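Local atomic coordinates of uncharacterized peptidase Lmo0363 (Listeria monocytogenes, PDB entry 3L4E), a protein that probably acts as a serine-type peptidase of the S51 (peptidase E-like) family. Residues F6-S9 against S10-D13; Y45-A48 against G49-L53; A131-Q134 against T135-T139; H161-T165 against P166-I170; Y185-S188 against N189-I193. One frame throughout, in Å; residues are numbered along the deposited sequence. Where two conformers were deposited one is given.

Contact 1: residues F6-S9 against S10-D13; sequences FLTS and SFKD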
loop_
_atom_site.group_PDB
_atom_site.type_symbol
_atom_site.label_atom_id
_atom_site.label_comp_id
_atom_site.label_asym_id
_atom_site.label_seq_id
_atom_site.Cartn_x
_atom_site.Cartn_y
_atom_site.Cartn_z
ATOM N N PHE A 6 -7.594 -3.388 0.000
ATOM C CA PHE A 6 -8.164 -2.110 -0.411
ATOM C C PHE A 6 -7.002 -1.286 -0.938
ATOM O O PHE A 6 -6.103 -0.946 -0.172
ATOM C CB PHE A 6 -8.801 -1.433 0.806
ATOM C CG PHE A 6 -9.412 -0.090 0.526
ATOM C CD1 PHE A 6 -10.754 0.016 0.169
ATOM C CD2 PHE A 6 -8.659 1.072 0.639
ATOM C CE1 PHE A 6 -11.336 1.254 -0.065
ATOM C CE2 PHE A 6 -9.239 2.323 0.398
ATOM C CZ PHE A 6 -10.574 2.409 0.047
ATOM N N LEU A 7 -6.996 -1.002 -2.242
ATOM C CA LEU A 7 -5.878 -0.285 -2.859
ATOM C C LEU A 7 -6.298 1.127 -3.255
ATOM O O LEU A 7 -7.393 1.335 -3.770
ATOM C CB LEU A 7 -5.341 -1.052 -4.077
ATOM C CG LEU A 7 -5.020 -2.529 -3.839
ATOM C CD1 LEU A 7 -4.457 -3.203 -5.111
ATOM C CD2 LEU A 7 -4.043 -2.670 -2.680
ATOM N N THR A 8 -5.421 2.095 -3.021
ATOM C CA THR A 8 -5.765 3.496 -3.214
ATOM C C THR A 8 -4.525 4.290 -3.633
ATOM O O THR A 8 -3.402 3.853 -3.387
ATOM C CB THR A 8 -6.382 4.077 -1.900
ATOM O OG1 THR A 8 -6.622 5.483 -2.042
ATOM C CG2 THR A 8 -5.450 3.863 -0.721
ATOM N N SER A 9 -4.730 5.442 -4.270
ATOM C CA SER A 9 -3.645 6.386 -4.552
ATOM C C SER A 9 -3.440 7.334 -3.380
ATOM O O SER A 9 -2.354 7.886 -3.187
ATOM C CB SER A 9 -3.965 7.233 -5.786
ATOM O OG SER A 9 -4.232 6.446 -6.925
ATOM N N SER A 10 -4.505 7.534 -2.609
ATOM C CA SER A 10 -4.548 8.584 -1.603
ATOM C C SER A 10 -5.655 8.261 -0.619
ATOM O O SER A 10 -6.821 8.549 -0.878
ATOM C CB SER A 10 -4.813 9.935 -2.278
ATOM O OG SER A 10 -5.001 10.973 -1.329
ATOM N N PHE A 11 -5.302 7.628 0.496
ATOM C CA PHE A 11 -6.324 7.135 1.407
ATOM C C PHE A 11 -7.243 8.267 1.869
ATOM O O PHE A 11 -8.451 8.090 1.957
ATOM C CB PHE A 11 -5.714 6.378 2.599
ATOM C CG PHE A 11 -6.747 5.752 3.506
ATOM C CD1 PHE A 11 -7.360 4.564 3.148
ATOM C CD2 PHE A 11 -7.125 6.367 4.693
ATOM C CE1 PHE A 11 -8.331 3.981 3.956
ATOM C CE2 PHE A 11 -8.094 5.796 5.517
ATOM C CZ PHE A 11 -8.703 4.600 5.148
ATOM N N LYS A 12 -6.668 9.436 2.130
ATOM C CA LYS A 12 -7.457 10.539 2.654
ATOM C C LYS A 12 -8.514 11.019 1.658
ATOM O O LYS A 12 -9.467 11.686 2.048
ATOM C CB LYS A 12 -6.558 11.694 3.123
ATOM C CG LYS A 12 -5.757 12.380 2.033
ATOM C CD LYS A 12 -6.535 13.496 1.373
ATOM C CE LYS A 12 -5.646 14.320 0.448
ATOM N NZ LYS A 12 -6.374 15.493 -0.127
ATOM N N ASP A 13 -8.355 10.663 0.387
ATOM C CA ASP A 13 -9.292 11.094 -0.653
ATOM C C ASP A 13 -10.431 10.099 -0.859
ATOM O O ASP A 13 -11.407 10.405 -1.551
ATOM C CB ASP A 13 -8.568 11.315 -1.984
ATOM C CG ASP A 13 -7.810 12.629 -2.035
ATOM O OD1 ASP A 13 -8.158 13.563 -1.279
ATOM O OD2 ASP A 13 -6.876 12.730 -2.854
#
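Phe6 and Phe11 meet where strand 4-8 ends and the chain turns into a short 3-10 segment, 11-13. The two side chains cross at about a right angle. CE2 of Phe6 comes within 4.0 Å of CD1 of Phe11, an oblique approach. With CG anti to the backbone N (chi1 179°), the Phe6 ring reaches toward Phe11. Phe18 meets both rings edge-to-face, and Tyr84 meets Phe11 in the same way, so the pair belongs to an aromatic cluster.

Thr8 meets the second segment through both branches. Its methyl CG2 lies at the edge of the Phe11 ring, near the ring plane, and is 4.2 Å from Phe11 CB. Its hydroxyl turns to the backbone: Ser10 N donates to Thr8 OG1 at 3.0 Å, with an N-H...O angle of 152°. In the turn itself, Asp13 N bonds to Ser10 O at 2.9 Å. At the surface, Lys12 NZ forms a salt bridge with Asp13 OD1 at 2.9 Å.

Ser9 faces the presumed catalytic site. Its OG bonds to the backbone N of His161, and its carbonyl O bonds to OG of Ser120, the two residues assigned to the charge relay by similarity. The contact combines apolar ring packing with a hydroxyl bond to the backbone. The Thr8 hydroxyl ties down the turn, which probably helps to hold Ser9 beside that site.

Contact 2: residues Y45-A48 against G49-L53; sequences YVEA and GKKAL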
loop_
_atom_site.group_PDB
_atom_site.type_symbol
_atom_site.label_atom_id
_atom_site.label_comp_id
_atom_site.label_asym_id
_atom_site.label_seq_id
_atom_site.Cartn_x
_atom_site.Cartn_y
_atom_site.Cartn_z
ATOM N N TYR A 45 0.746 12.958 3.086
ATOM C CA TYR A 45 -0.194 11.832 3.045
ATOM C C TYR A 45 -0.098 10.930 4.271
ATOM O O TYR A 45 -1.062 10.243 4.619
ATOM C CB TYR A 45 -0.003 10.994 1.767
ATOM C CG TYR A 45 1.448 10.668 1.485
ATOM C CD1 TYR A 45 2.068 9.576 2.085
ATOM C CD2 TYR A 45 2.199 11.464 0.639
ATOM C CE1 TYR A 45 3.400 9.283 1.843
ATOM C CE2 TYR A 45 3.535 11.181 0.387
ATOM C CZ TYR A 45 4.130 10.089 0.995
ATOM O OH TYR A 45 5.453 9.793 0.747
ATOM N N VAL A 46 1.057 10.920 4.932
ATOM C CA VAL A 46 1.229 10.053 6.092
ATOM C C VAL A 46 0.286 10.456 7.231
ATOM O O VAL A 46 -0.561 9.669 7.665
ATOM C CB VAL A 46 2.683 10.035 6.598
ATOM C CG1 VAL A 46 2.789 9.183 7.851
ATOM C CG2 VAL A 46 3.630 9.498 5.509
ATOM N N GLU A 47 0.415 11.684 7.716
ATOM C CA GLU A 47 -0.473 12.126 8.786
ATOM C C GLU A 47 -1.926 12.205 8.339
ATOM O O GLU A 47 -2.837 11.923 9.124
ATOM C CB GLU A 47 -0.004 13.460 9.364
ATOM C CG GLU A 47 1.150 13.303 10.344
ATOM C CD GLU A 47 0.821 12.336 11.480
ATOM O OE1 GLU A 47 -0.291 12.430 12.049
ATOM O OE2 GLU A 47 1.681 11.482 11.803
ATOM N N ALA A 48 -2.157 12.581 7.081
ATOM C CA ALA A 48 -3.529 12.675 6.592
ATOM C C ALA A 48 -4.192 11.297 6.659
ATOM O O ALA A 48 -5.353 11.170 7.049
ATOM C CB ALA A 48 -3.571 13.237 5.177
ATOM N N GLY A 49 -3.447 10.260 6.284
ATOM C CA GLY A 49 -3.976 8.913 6.351
ATOM C C GLY A 49 -4.169 8.450 7.788
ATOM O O GLY A 49 -5.185 7.835 8.115
ATOM N N LYS A 50 -3.186 8.718 8.644
ATOM C CA LYS A 50 -3.287 8.313 10.045
ATOM C C LYS A 50 -4.483 8.960 10.744
ATOM O O LYS A 50 -5.244 8.289 11.452
ATOM C CB LYS A 50 -2.004 8.644 10.803
ATOM C CG LYS A 50 -1.963 8.060 12.206
ATOM C CD LYS A 50 -0.622 8.319 12.871
ATOM C CE LYS A 50 -0.551 7.645 14.235
ATOM N NZ LYS A 50 0.786 7.799 14.876
ATOM N N LYS A 51 -4.649 10.263 10.548
ATOM C CA LYS A 51 -5.768 10.970 11.159
ATOM C C LYS A 51 -7.106 10.493 10.594
ATOM O O LYS A 51 -8.115 10.453 11.309
ATOM C CB LYS A 51 -5.595 12.474 10.978
ATOM C CG LYS A 51 -4.440 13.054 11.774
ATOM C CD LYS A 51 -4.130 14.478 11.317
ATOM C CE LYS A 51 -2.929 15.065 12.053
ATOM N NZ LYS A 51 -2.547 16.405 11.508
ATOM N N ALA A 52 -7.120 10.118 9.315
ATOM C CA ALA A 52 -8.346 9.602 8.706
ATOM C C ALA A 52 -8.741 8.284 9.357
ATOM O O ALA A 52 -9.912 8.080 9.701
ATOM C CB ALA A 52 -8.186 9.436 7.190
ATOM N N LEU A 53 -7.769 7.389 9.525
ATOM C CA LEU A 53 -8.023 6.129 10.219
ATOM C C LEU A 53 -8.574 6.403 11.623
ATOM O O LEU A 53 -9.562 5.791 12.046
ATOM C CB LEU A 53 -6.753 5.282 10.303
ATOM C CG LEU A 53 -6.197 4.725 8.985
ATOM C CD1 LEU A 53 -4.769 4.215 9.196
ATOM C CD2 LEU A 53 -7.079 3.619 8.397
#
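Glu47 meets Lys50 and Lys51 one turn further along helix 44-55. The contacts are through the carbon chains of the lysines. Glu47 OE1 is 3.7 Å from Lys51 CE, and Glu47 OE2 is 4.1 Å from Lys50 CD. The glutamate bends at chi2 (-55°), which brings its carboxylate beside both lysine chains. Glu47 and Lys50 run side by side in the same direction. The charged ends do not touch: Glu47 OE1 and Lys51 NZ are 4.6 Å apart. Any attraction here is probably diffuse, and Lys50 NZ has its salt bridge with Glu62 instead.

The helix belongs to a beta-alpha-beta unit, between strands 29-33 and 59-62. Lys50 and Leu53 pack on Phe32 and Val60 of these strands, while Glu47 and Lys51 are exposed.

Backbone bonds follow the i to i+4 pattern of an alpha helix. Gly49 N donates to Tyr45 O at 2.9 Å, and Lys50 N to Val46 O at 3.0 Å. Lys51 N reaches Glu47 O at 2.8 Å in a nearly straight bond, 170° at the hydrogen. Ala52 N bonds to Ala48 O at 3.1 Å.

Apolar contacts also link the helix to the 10-13 turn. Ala52 and Leu53 touch Phe11, and Ala48 touches the chain of Lys12.

Contact 3: residues A131-Q134 against T135-T139; sequences AYIQ and TMDST. With SO4 (sulfate ion), chain C.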
loop_
_atom_site.group_PDB
_atom_site.type_symbol
_atom_site.label_atom_id
_atom_site.label_comp_id
_atom_site.label_asym_id
_atom_site.label_seq_id
_atom_site.Cartn_x
_atom_site.Cartn_y
_atom_site.Cartn_z
ATOM N N ALA A 131 9.137 -2.736 -11.303
ATOM C CA ALA A 131 10.004 -2.010 -12.223
ATOM C C ALA A 131 9.270 -0.860 -12.911
ATOM O O ALA A 131 9.845 0.204 -13.133
ATOM C CB ALA A 131 10.622 -2.959 -13.255
ATOM N N TYR A 132 7.994 -1.070 -13.223
ATOM C CA TYR A 132 7.213 -0.088 -13.970
ATOM C C TYR A 132 7.055 1.254 -13.252
ATOM O O TYR A 132 6.697 2.255 -13.879
ATOM C CB TYR A 132 5.833 -0.653 -14.325
ATOM C CG TYR A 132 4.891 -0.832 -13.140
ATOM C CD1 TYR A 132 3.922 0.119 -12.841
ATOM C CD2 TYR A 132 4.964 -1.961 -12.333
ATOM C CE1 TYR A 132 3.056 -0.047 -11.768
ATOM C CE2 TYR A 132 4.111 -2.139 -11.262
ATOM C CZ TYR A 132 3.154 -1.180 -10.982
ATOM O OH TYR A 132 2.300 -1.370 -9.917
ATOM N N ILE A 133 7.314 1.279 -11.946
ATOM C CA ILE A 133 7.105 2.498 -11.170
ATOM C C ILE A 133 8.369 3.366 -11.070
ATOM O O ILE A 133 8.348 4.427 -10.448
ATOM C CB ILE A 133 6.519 2.182 -9.755
ATOM C CG1 ILE A 133 5.569 3.291 -9.284
ATOM C CG2 ILE A 133 7.619 1.929 -8.734
ATOM C CD1 ILE A 133 4.321 3.423 -10.125
ATOM N N GLN A 134 9.457 2.933 -11.709
ATOM C CA GLN A 134 10.749 3.605 -11.548
ATOM C C GLN A 134 10.833 5.049 -12.060
ATOM O O GLN A 134 11.735 5.789 -11.661
ATOM C CB GLN A 134 11.885 2.772 -12.152
ATOM C CG GLN A 134 11.790 2.565 -13.647
ATOM C CD GLN A 134 12.767 1.520 -14.128
ATOM O OE1 GLN A 134 12.370 0.460 -14.612
ATOM N NE2 GLN A 134 14.058 1.803 -13.980
ATOM N N THR A 135 9.925 5.454 -12.943
ATOM C CA THR A 135 9.902 6.851 -13.374
ATOM C C THR A 135 9.137 7.742 -12.387
ATOM O O THR A 135 9.201 8.969 -12.474
ATOM C CB THR A 135 9.348 7.042 -14.817
ATOM O OG1 THR A 135 8.047 6.449 -14.919
ATOM C CG2 THR A 135 10.275 6.408 -15.847
HETATM N N MSE A 136 8.419 7.139 -11.447
HETATM C CA MSE A 136 7.775 7.938 -10.414
HETATM C C MSE A 136 8.617 7.955 -9.150
HETATM O O MSE A 136 8.808 9.001 -8.527
HETATM C CB MSE A 136 6.374 7.422 -10.091
HETATM C CG MSE A 136 5.742 8.141 -8.896
HETATM SE SE MSE A 136 3.950 7.540 -8.445
HETATM C CE MSE A 136 3.070 8.065 -10.112
ATOM N N ASP A 137 9.114 6.786 -8.766
ATOM C CA ASP A 137 9.903 6.685 -7.545
ATOM C C ASP A 137 11.348 6.352 -7.884
ATOM O O ASP A 137 11.605 5.388 -8.603
ATOM C CB ASP A 137 9.356 5.575 -6.646
ATOM C CG ASP A 137 7.963 5.859 -6.134
ATOM O OD1 ASP A 137 7.476 7.001 -6.298
ATOM O OD2 ASP A 137 7.356 4.927 -5.562
ATOM N N SER A 138 12.296 7.115 -7.350
ATOM C CA SER A 138 13.710 6.898 -7.673
ATOM C C SER A 138 14.331 5.656 -7.023
ATOM O O SER A 138 14.195 5.437 -5.820
ATOM C CB SER A 138 14.546 8.121 -7.306
ATOM O OG SER A 138 15.922 7.868 -7.554
ATOM N N THR A 139 15.037 4.861 -7.824
ATOM C CA THR A 139 15.722 3.676 -7.314
ATOM C C THR A 139 16.980 4.032 -6.522
ATOM O O THR A 139 17.549 3.175 -5.841
ATOM C CB THR A 139 16.114 2.710 -8.445
ATOM O OG1 THR A 139 17.029 3.363 -9.329
ATOM C CG2 THR A 139 14.887 2.263 -9.228
HETATM S S SO4 C . 11.704 9.869 -4.873
HETATM O O1 SO4 C . 13.130 9.662 -4.646
HETATM O O2 SO4 C . 11.298 11.156 -4.322
HETATM O O3 SO4 C . 11.448 9.846 -6.308
HETATM O O4 SO4 C . 10.944 8.798 -4.228
HETATM O O HOH W 1 8.583 3.878 -15.025
HETATM O O HOH W 2 14.337 5.229 -10.953
#
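The carbonyl O of Ile133 accepts two backbone N-H groups. Met136 N, of a selenomethionine, reaches it at 2.9 Å from above the carbonyl plane. Asp137 N reaches it at 3.0 Å, nearly along the C=O axis, with 172° at the hydrogen. Together they close a tight turn from Ile133 to Asp137.

Side chains add little across the turn. Ile133 CG1 lies 4.3 Å from Met136 CB. The selenomethionine stretches away, its CG anti to the backbone N (chi1 173°); in the conformer given, its end lies near His161 and Phe167. Gln134 CB approaches the methyl CG2 of Thr139 at 4.2 Å.

Two waters bridge the backbone. One donates to Tyr132 O and accepts from Thr135 N. The other donates to Gln134 O and accepts from Thr139 N. A sulfate, probably from the crystallisation liquor, takes a bond at its O3 from Ser138 N at 3.0 Å; Asn89 ND2 also binds this ion.

The turn lies in the long loop between helix 121-124 and strand 157-159. Ile133 packs on Val124 and on Phe91 of helix 90-100, where Asp137 OD2 bonds to Thr90 OG1. Thr135 and Met136 pack on Ile170 of helix 168-177.

Contact 4: residues H161-T165 against P166-I170; sequences HYNNT and PFKEI. With SO4 (sulfate ion), chain B.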
loop_
_atom_site.group_PDB
_atom_site.type_symbol
_atom_site.label_atom_id
_atom_site.label_comp_id
_atom_site.label_asym_id
_atom_site.label_seq_id
_atom_site.Cartn_x
_atom_site.Cartn_y
_atom_site.Cartn_z
ATOM N N HIS A 161 -2.292 7.638 -8.832
ATOM C CA HIS A 161 -2.329 9.019 -9.302
ATOM C C HIS A 161 -2.545 9.104 -10.818
ATOM O O HIS A 161 -2.065 10.042 -11.447
ATOM C CB HIS A 161 -1.052 9.783 -8.915
ATOM C CG HIS A 161 -0.599 9.567 -7.500
ATOM N ND1 HIS A 161 -1.366 9.915 -6.407
ATOM C CD2 HIS A 161 0.556 9.066 -7.001
ATOM C CE1 HIS A 161 -0.709 9.625 -5.298
ATOM N NE2 HIS A 161 0.462 9.108 -5.630
ATOM N N TYR A 162 -3.260 8.141 -11.402
ATOM C CA TYR A 162 -3.385 8.076 -12.868
ATOM C C TYR A 162 -4.025 9.320 -13.469
ATOM O O TYR A 162 -5.122 9.724 -13.074
ATOM C CB TYR A 162 -4.147 6.828 -13.336
ATOM C CG TYR A 162 -4.267 6.754 -14.850
ATOM C CD1 TYR A 162 -3.182 6.372 -15.633
ATOM C CD2 TYR A 162 -5.455 7.078 -15.496
ATOM C CE1 TYR A 162 -3.283 6.310 -17.014
ATOM C CE2 TYR A 162 -5.565 7.016 -16.879
ATOM C CZ TYR A 162 -4.478 6.629 -17.634
ATOM O OH TYR A 162 -4.576 6.570 -19.010
ATOM N N ASN A 163 -3.334 9.905 -14.442
ATOM C CA ASN A 163 -3.787 11.128 -15.104
ATOM C C ASN A 163 -4.113 12.226 -14.093
ATOM O O ASN A 163 -4.907 13.128 -14.369
ATOM C CB ASN A 163 -4.985 10.850 -16.013
ATOM C CG ASN A 163 -5.099 11.849 -17.146
ATOM O OD1 ASN A 163 -4.099 12.413 -17.594
ATOM N ND2 ASN A 163 -6.320 12.072 -17.619
ATOM N N ASN A 164 -3.499 12.125 -12.917
ATOM C CA ASN A 164 -3.599 13.144 -11.876
ATOM C C ASN A 164 -2.319 13.957 -11.788
ATOM O O ASN A 164 -1.245 13.405 -11.560
ATOM C CB ASN A 164 -3.825 12.503 -10.503
ATOM C CG ASN A 164 -5.242 12.020 -10.297
ATOM O OD1 ASN A 164 -5.480 10.822 -10.147
ATOM N ND2 ASN A 164 -6.192 12.949 -10.264
ATOM N N THR A 165 -2.431 15.267 -11.960
ATOM C CA THR A 165 -1.311 16.164 -11.702
ATOM C C THR A 165 -0.826 15.895 -10.279
ATOM O O THR A 165 -1.641 15.622 -9.399
ATOM C CB THR A 165 -1.759 17.636 -11.839
ATOM O OG1 THR A 165 -2.388 17.830 -13.113
ATOM C CG2 THR A 165 -0.579 18.587 -11.711
ATOM N N PRO A 166 0.499 15.953 -10.039
ATOM C CA PRO A 166 1.611 16.217 -10.960
ATOM C C PRO A 166 2.221 14.949 -11.546
ATOM O O PRO A 166 3.436 14.898 -11.748
ATOM C CB PRO A 166 2.661 16.883 -10.058
ATOM C CG PRO A 166 2.033 16.984 -8.681
ATOM C CD PRO A 166 0.964 15.958 -8.646
ATOM N N PHE A 167 1.398 13.941 -11.812
ATOM C CA PHE A 167 1.889 12.686 -12.362
ATOM C C PHE A 167 1.251 12.395 -13.711
ATOM O O PHE A 167 1.168 11.241 -14.130
ATOM C CB PHE A 167 1.597 11.532 -11.397
ATOM C CG PHE A 167 2.185 11.724 -10.030
ATOM C CD1 PHE A 167 3.532 11.486 -9.802
ATOM C CD2 PHE A 167 1.393 12.139 -8.971
ATOM C CE1 PHE A 167 4.077 11.664 -8.544
ATOM C CE2 PHE A 167 1.933 12.321 -7.714
ATOM C CZ PHE A 167 3.277 12.080 -7.499
ATOM N N LYS A 168 0.792 13.442 -14.393
ATOM C CA LYS A 168 0.113 13.252 -15.666
ATOM C C LYS A 168 1.040 12.644 -16.713
ATOM O O LYS A 168 0.791 11.538 -17.193
ATOM C CB LYS A 168 -0.522 14.554 -16.167
ATOM C CG LYS A 168 -1.936 14.779 -15.647
ATOM C CD LYS A 168 -2.610 15.936 -16.361
ATOM C CE LYS A 168 -4.027 16.149 -15.856
ATOM N NZ LYS A 168 -4.701 17.250 -16.606
ATOM N N GLU A 169 2.113 13.343 -17.058
ATOM C CA GLU A 169 3.013 12.822 -18.082
ATOM C C GLU A 169 3.665 11.512 -17.647
ATOM O O GLU A 169 3.824 10.598 -18.455
ATOM C CB GLU A 169 4.061 13.856 -18.517
ATOM C CG GLU A 169 4.425 14.902 -17.477
ATOM C CD GLU A 169 5.334 15.980 -18.046
ATOM O OE1 GLU A 169 5.806 15.813 -19.192
ATOM O OE2 GLU A 169 5.577 16.992 -17.354
ATOM N N ILE A 170 4.016 11.418 -16.368
ATOM C CA ILE A 170 4.616 10.198 -15.829
ATOM C C ILE A 170 3.722 8.984 -16.039
ATOM O O ILE A 170 4.156 7.973 -16.594
ATOM C CB ILE A 170 4.954 10.331 -14.333
ATOM C CG1 ILE A 170 6.182 11.225 -14.146
ATOM C CG2 ILE A 170 5.187 8.952 -13.716
ATOM C CD1 ILE A 170 6.488 11.553 -12.706
HETATM S S SO4 B . -9.937 11.937 -9.844
HETATM O O1 SO4 B . -9.007 12.099 -8.729
HETATM O O2 SO4 B . -11.001 12.935 -9.736
HETATM O O3 SO4 B . -9.228 12.088 -11.110
HETATM O O4 SO4 B . -10.532 10.605 -9.785
#
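This is a local turn contact at the surface, joining the loop after strand 157-159 to the start of helix 168-177. A type II beta turn runs from His161 to Asn164, closed by Asn164 N to His161 O at 2.9 Å. Phe167 then takes the N-cap position. His161 belongs to the charge relay by similarity, and its side chain lies against that of Ser120.

The His161 and Phe167 rings lie nearly parallel but slid apart, with hardly any overlap. Their planes are at 17° and the centroids 4.6 Å apart. Phe167 CE2 sits over one face of the imidazole, toward its rim. This flank probably limits how the histidine can turn, while ND1 bonds to Asn189 ND2.

Lys168 crosses the Thr165 side chain, its CE 3.6 Å from Thr165 OG1. Asn164 OD1 accepts from Asn189 N, and Asn164 ND2 donates to O3 of a sulfate at 3.3 Å. The peptide before Pro166 is cis. Phe167 N donates to Asn164 O at 2.7 Å, in the carbonyl plane and on a lone pair.

Contact 5: residues Y185-S188 against N189-I193; sequences YPIS and NHEAI. With SO4 (sulfate ion), chain B.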
loop_
_atom_site.group_PDB
_atom_site.type_symbol
_atom_site.label_atom_id
_atom_site.label_comp_id
_atom_site.label_asym_id
_atom_site.label_seq_id
_atom_site.Cartn_x
_atom_site.Cartn_y
_atom_site.Cartn_z
ATOM N N TYR A 185 -3.050 -1.530 -14.199
ATOM C CA TYR A 185 -4.394 -1.252 -13.692
ATOM C C TYR A 185 -4.405 0.174 -13.149
ATOM O O TYR A 185 -4.025 0.407 -12.004
ATOM C CB TYR A 185 -4.737 -2.242 -12.569
ATOM C CG TYR A 185 -6.220 -2.386 -12.256
ATOM C CD1 TYR A 185 -6.881 -3.592 -12.467
ATOM C CD2 TYR A 185 -6.953 -1.321 -11.753
ATOM C CE1 TYR A 185 -8.238 -3.734 -12.188
ATOM C CE2 TYR A 185 -8.308 -1.452 -11.468
ATOM C CZ TYR A 185 -8.946 -2.661 -11.690
ATOM O OH TYR A 185 -10.298 -2.796 -11.415
ATOM N N PRO A 186 -4.815 1.140 -13.978
ATOM C CA PRO A 186 -4.770 2.556 -13.578
ATOM C C PRO A 186 -5.827 2.940 -12.536
ATOM O O PRO A 186 -6.973 2.528 -12.670
ATOM C CB PRO A 186 -5.070 3.294 -14.892
ATOM C CG PRO A 186 -4.860 2.295 -15.972
ATOM C CD PRO A 186 -5.211 0.976 -15.388
ATOM N N ILE A 187 -5.443 3.712 -11.517
ATOM C CA ILE A 187 -6.414 4.327 -10.601
ATOM C C ILE A 187 -6.026 5.765 -10.267
ATOM O O ILE A 187 -4.860 6.068 -10.009
ATOM C CB ILE A 187 -6.625 3.524 -9.286
ATOM C CG1 ILE A 187 -5.298 3.276 -8.554
ATOM C CG2 ILE A 187 -7.377 2.225 -9.561
ATOM C CD1 ILE A 187 -5.455 2.767 -7.119
ATOM N N SER A 188 -7.013 6.650 -10.291
ATOM C CA SER A 188 -6.810 8.057 -9.974
ATOM C C SER A 188 -6.846 8.302 -8.466
ATOM O O SER A 188 -7.057 7.375 -7.681
ATOM C CB SER A 188 -7.886 8.903 -10.654
ATOM O OG SER A 188 -9.175 8.571 -10.156
ATOM N N ASN A 189 -6.645 9.552 -8.061
ATOM C CA ASN A 189 -6.648 9.898 -6.639
ATOM C C ASN A 189 -7.968 9.615 -5.921
ATOM O O ASN A 189 -7.985 9.347 -4.719
ATOM C CB ASN A 189 -6.253 11.358 -6.428
ATOM C CG ASN A 189 -4.780 11.602 -6.658
ATOM O OD1 ASN A 189 -4.373 12.710 -7.019
ATOM N ND2 ASN A 189 -3.969 10.569 -6.463
ATOM N N HIS A 190 -9.075 9.665 -6.650
ATOM C CA HIS A 190 -10.371 9.423 -6.016
ATOM C C HIS A 190 -10.979 8.070 -6.372
ATOM O O HIS A 190 -12.179 7.857 -6.214
ATOM C CB HIS A 190 -11.329 10.577 -6.293
ATOM C CG HIS A 190 -10.892 11.866 -5.671
ATOM N ND1 HIS A 190 -9.983 12.710 -6.270
ATOM C CD2 HIS A 190 -11.212 12.436 -4.486
ATOM C CE1 HIS A 190 -9.778 13.757 -5.490
ATOM N NE2 HIS A 190 -10.516 13.617 -4.404
ATOM N N GLU A 191 -10.131 7.151 -6.829
ATOM C CA GLU A 191 -10.535 5.769 -7.074
ATOM C C GLU A 191 -9.895 4.830 -6.057
ATOM O O GLU A 191 -8.793 5.077 -5.569
ATOM C CB GLU A 191 -10.131 5.317 -8.489
ATOM C CG GLU A 191 -11.080 5.760 -9.610
ATOM C CD GLU A 191 -10.577 5.362 -10.996
ATOM O OE1 GLU A 191 -9.343 5.356 -11.196
ATOM O OE2 GLU A 191 -11.410 5.068 -11.883
ATOM N N ALA A 192 -10.595 3.748 -5.737
ATOM C CA ALA A 192 -10.025 2.685 -4.925
ATOM C C ALA A 192 -10.360 1.362 -5.590
ATOM O O ALA A 192 -11.320 1.279 -6.361
ATOM C CB ALA A 192 -10.567 2.738 -3.503
ATOM N N ILE A 193 -9.555 0.340 -5.316
ATOM C CA ILE A 193 -9.839 -1.006 -5.807
ATOM C C ILE A 193 -10.206 -1.880 -4.611
ATOM O O ILE A 193 -9.410 -2.016 -3.663
ATOM C CB ILE A 193 -8.640 -1.643 -6.553
ATOM C CG1 ILE A 193 -8.020 -0.655 -7.551
ATOM C CG2 ILE A 193 -9.089 -2.921 -7.263
ATOM C CD1 ILE A 193 -6.707 -1.136 -8.149
HETATM S S SO4 B . -9.937 11.937 -9.844
HETATM O O1 SO4 B . -9.007 12.099 -8.729
HETATM O O2 SO4 B . -11.001 12.935 -9.736
HETATM O O3 SO4 B . -9.228 12.088 -11.110
HETATM O O4 SO4 B . -10.532 10.605 -9.785
HETATM O O HOH W 3 -9.559 3.897 -13.717
#
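Tyr185 lies against the end of Ile193, with CD2 of the ring 3.6 Å from the CD1 methyl. The two side chains slide past each other in opposite directions. Ile187 crosses Ile193 at about a right angle, its CG2 3.6 Å from Ile193 CG1. That branch points across because CG1 of Ile187 takes the position between the backbone N and the carbonyl carbon (chi1 55°).

The polar half lies at the turn. Ser188 N donates to Glu191 OE1 at 2.8 Å, on the anti side of the carboxylate. In return Glu191 N bonds to Ser188 O at 3.2 Å, closing a type I beta turn from Ser188 to Glu191. The extended glutamate thus reaches back beside the turn.

A sulfate, probably from the crystallisation liquor, sits at the turn. His190 ND1 donates to its O1 at 2.7 Å, in the plane of the imidazole. Asn164 and Arg204 also bond to it. Asn189 ND2 bonds to ND1 of His161, a charge-relay residue by similarity.

The bend leads from strand 184-186, paired with strand 157-159, into strand 191-196 of the main sheet. There Ile193 touches Val200 of strand 199-204, and Leu7 of strand 4-8 pairs with Ile193 through the backbone.

Overall arrangement
Contact 1 is the buried one, with aromatic rings at the end of a central strand. Contacts 2 and 4 lie at the surface, and contacts 3 and 5 are partly buried. Contacts 1 and 5 reach the same sheet through adjacent strands 4-8 and 191-196. Contact 2 packs on contact 1 from helix 44-55 and relies on regular helix bonds. The other four are turns or bends. Contacts 1, 3 and 5 converge on His161 of contact 4: through Ser9, the selenomethionine and Asn189. Contacts 4 and 5 also share one sulfate, while contact 3 binds another. Polar bonds from contacts 1 and 5 meet His161, while apolar ring packing marks the buried contact 1.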